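Local coordinates for D-glycero-D-manno-heptose 1-phosphate kinase (Bacteroides thetaiotaomicron, PDB 3K85), which phosphorylates D-glycero-D-manno-heptose 1-phosphate with ATP as a kinase of the GHMP family, at the interface of chains A and B. Sequence-based numbering; all coordinates share one arbitrary frame. Chains: chain A/B, D-glycero-D-manno-heptose 1-phosphate kinase.

The interface of chains A and B. Residues chain A 138, 173, 180-184; chain B 185, 243-244, 247-248.
Two lysines, one near the end of a helix and one in the loop after it, reach toward the partner's strands and show how polar grips can accompany an apolar seam. Strand 179-185 of chain A lies against the end of helix 228-247 of chain B and the loop residue just after it. Among the polar contacts, B:Lys243, with CG anti to the backbone N (chi1 -173°) and a bend at chi3 (64°), crosses the side chain of A:Asn183 at about a right angle. B:Lys243 NZ donates a hydrogen bond to a lone pair of the amide oxygen OD1 of A:Asn183, in the carbonyl plane, at 2.7 Å. Tip to tip, B:Lys243 NZ also faces the carboxylate OE1 of A:Glu173, on strand 169-175, at 3.3 Å, a salt bridge whose hydrogen bond is weak. Within chain A, A:Asn183 ND2 donates to A:Glu173 OE1 at 3.0 Å, orienting the amide so that its oxygen turns to the lysine. An alanine here would lack both OD1 and ND2, and so would probably weaken the hold on B:Lys243 and the positioning of the A:Glu173 carboxylate. At the other end, B:Lys248 bends at chi4 (64°), and its NZ donates a hydrogen bond to A:Val180 O at 3.2 Å, in the carbonyl plane. B:Lys248 NZ also rides over the face of the A:Tyr138 ring, 4.1 Å from its centroid, a cation-pi contact. A:Val182 N donates a hydrogen bond to the phenol OH of A:Tyr138 at 2.8 Å, tying the ring to the strand. Apolar side chains meet beside and between the polar contacts: A:Ile181 and B:Leu244 cross at about a right angle, their CD1 methyls touching, and B:Leu247 CD2 meets A:Pro184 CD tip to tip at 3.6 Å. Repeated by two-fold symmetry, this patch helps join the chains of the deposited dimer, which may not be the biological assembly.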
loop_
_atom_site.group_PDB
_atom_site.type_symbol
_atom_site.label_atom_id
_atom_site.label_comp_id
_atom_site.label_asym_id
_atom_site.label_seq_id
_atom_site.Cartn_x
_atom_site.Cartn_y
_atom_site.Cartn_z
ATOM N N TYR A 138 8.555 6.752 10.864
ATOM C CA TYR A 138 8.177 8.143 11.062
ATOM C C TYR A 138 9.210 8.964 11.817
ATOM O O TYR A 138 9.572 10.041 11.373
ATOM C CB TYR A 138 6.802 8.237 11.736
ATOM C CG TYR A 138 5.664 8.102 10.743
ATOM C CD1 TYR A 138 5.318 9.164 9.908
ATOM C CD2 TYR A 138 4.960 6.898 10.611
ATOM C CE1 TYR A 138 4.284 9.036 8.954
ATOM C CE2 TYR A 138 3.924 6.755 9.666
ATOM C CZ TYR A 138 3.590 7.827 8.845
ATOM O OH TYR A 138 2.546 7.703 7.951
ATOM N N GLU A 173 1.144 12.494 2.171
ATOM C CA GLU A 173 0.314 13.661 2.407
ATOM C C GLU A 173 1.071 14.545 3.380
ATOM O O GLU A 173 1.282 14.173 4.529
ATOM C CB GLU A 173 -1.035 13.235 2.992
ATOM C CG GLU A 173 -1.948 12.573 1.970
ATOM C CD GLU A 173 -3.194 11.949 2.586
ATOM O OE1 GLU A 173 -3.107 10.812 3.099
ATOM O OE2 GLU A 173 -4.266 12.600 2.561
ATOM N N VAL A 180 2.352 14.630 8.638
ATOM C CA VAL A 180 2.673 13.824 7.466
ATOM C C VAL A 180 2.092 12.427 7.527
ATOM O O VAL A 180 2.178 11.759 8.552
ATOM C CB VAL A 180 4.194 13.699 7.263
ATOM C CG1 VAL A 180 4.830 13.101 8.492
ATOM C CG2 VAL A 180 4.484 12.839 6.045
ATOM N N ILE A 181 1.500 11.992 6.419
ATOM C CA ILE A 181 0.921 10.662 6.334
ATOM C C ILE A 181 1.518 9.939 5.143
ATOM O O ILE A 181 1.498 10.444 4.025
ATOM C CB ILE A 181 -0.616 10.700 6.137
ATOM C CG1 ILE A 181 -1.259 11.634 7.166
ATOM C CG2 ILE A 181 -1.189 9.302 6.270
ATOM C CD1 ILE A 181 -0.838 11.353 8.598
ATOM N N VAL A 182 2.063 8.758 5.384
ATOM C CA VAL A 182 2.631 7.969 4.299
ATOM C C VAL A 182 1.716 6.778 4.009
ATOM O O VAL A 182 1.499 5.928 4.872
ATOM C CB VAL A 182 4.037 7.450 4.658
ATOM C CG1 VAL A 182 4.597 6.618 3.513
ATOM C CG2 VAL A 182 4.949 8.619 4.965
ATOM N N ASN A 183 1.144 6.750 2.811
ATOM C CA ASN A 183 0.287 5.645 2.401
ATOM C C ASN A 183 1.185 4.689 1.614
ATOM O O ASN A 183 1.423 4.893 0.423
ATOM C CB ASN A 183 -0.852 6.156 1.509
ATOM C CG ASN A 183 -1.798 7.079 2.249
ATOM O OD1 ASN A 183 -2.677 6.630 2.977
ATOM N ND2 ASN A 183 -1.609 8.386 2.079
ATOM N N PRO A 184 1.721 3.649 2.278
ATOM C CA PRO A 184 2.596 2.677 1.604
ATOM C C PRO A 184 1.757 1.880 0.624
ATOM O O PRO A 184 0.906 1.103 1.043
ATOM C CB PRO A 184 3.098 1.793 2.750
ATOM C CG PRO A 184 2.887 2.633 3.993
ATOM C CD PRO A 184 1.577 3.320 3.707
ATOM N N LEU B 185 -2.817 -0.973 0.568
ATOM C CA LEU B 185 -1.867 -0.585 1.595
ATOM C C LEU B 185 -0.918 -1.706 2.003
ATOM O O LEU B 185 -1.327 -2.857 2.163
ATOM C CB LEU B 185 -2.606 -0.098 2.849
ATOM C CG LEU B 185 -3.594 1.056 2.716
ATOM C CD1 LEU B 185 -4.144 1.418 4.097
ATOM C CD2 LEU B 185 -2.897 2.250 2.097
ATOM N N LYS B 243 -7.418 4.853 9.077
ATOM C CA LYS B 243 -6.283 4.593 8.194
ATOM C C LYS B 243 -5.021 5.184 8.831
ATOM O O LYS B 243 -4.025 4.482 9.060
ATOM C CB LYS B 243 -6.500 5.243 6.831
ATOM C CG LYS B 243 -5.435 4.875 5.812
ATOM C CD LYS B 243 -5.471 5.773 4.579
ATOM C CE LYS B 243 -5.132 7.200 4.974
ATOM N NZ LYS B 243 -4.794 8.054 3.816
ATOM N N LEU B 244 -5.087 6.483 9.119
ATOM C CA LEU B 244 -3.985 7.202 9.724
ATOM C C LEU B 244 -3.547 6.535 11.019
ATOM O O LEU B 244 -2.353 6.365 11.259
ATOM C CB LEU B 244 -4.391 8.657 9.985
ATOM C CG LEU B 244 -3.629 9.462 11.049
ATOM C CD1 LEU B 244 -2.119 9.421 10.822
ATOM C CD2 LEU B 244 -4.136 10.896 11.010
ATOM N N LEU B 247 -1.840 2.995 10.235
ATOM C CA LEU B 247 -0.599 3.140 9.476
ATOM C C LEU B 247 0.540 3.455 10.433
ATOM O O LEU B 247 1.697 3.111 10.181
ATOM C CB LEU B 247 -0.712 4.265 8.445
ATOM C CG LEU B 247 -1.370 3.888 7.120
ATOM C CD1 LEU B 247 -1.334 5.083 6.189
ATOM C CD2 LEU B 247 -0.631 2.705 6.492
ATOM N N LYS B 248 0.201 4.126 11.528
ATOM C CA LYS B 248 1.174 4.506 12.538
ATOM C C LYS B 248 1.231 3.453 13.631
ATOM O O LYS B 248 1.975 3.598 14.599
ATOM C CB LYS B 248 0.818 5.875 13.136
ATOM C CG LYS B 248 1.153 7.065 12.223
ATOM C CD LYS B 248 0.820 8.399 12.892
ATOM C CE LYS B 248 1.537 9.583 12.222
ATOM N NZ LYS B 248 1.121 9.804 10.808
#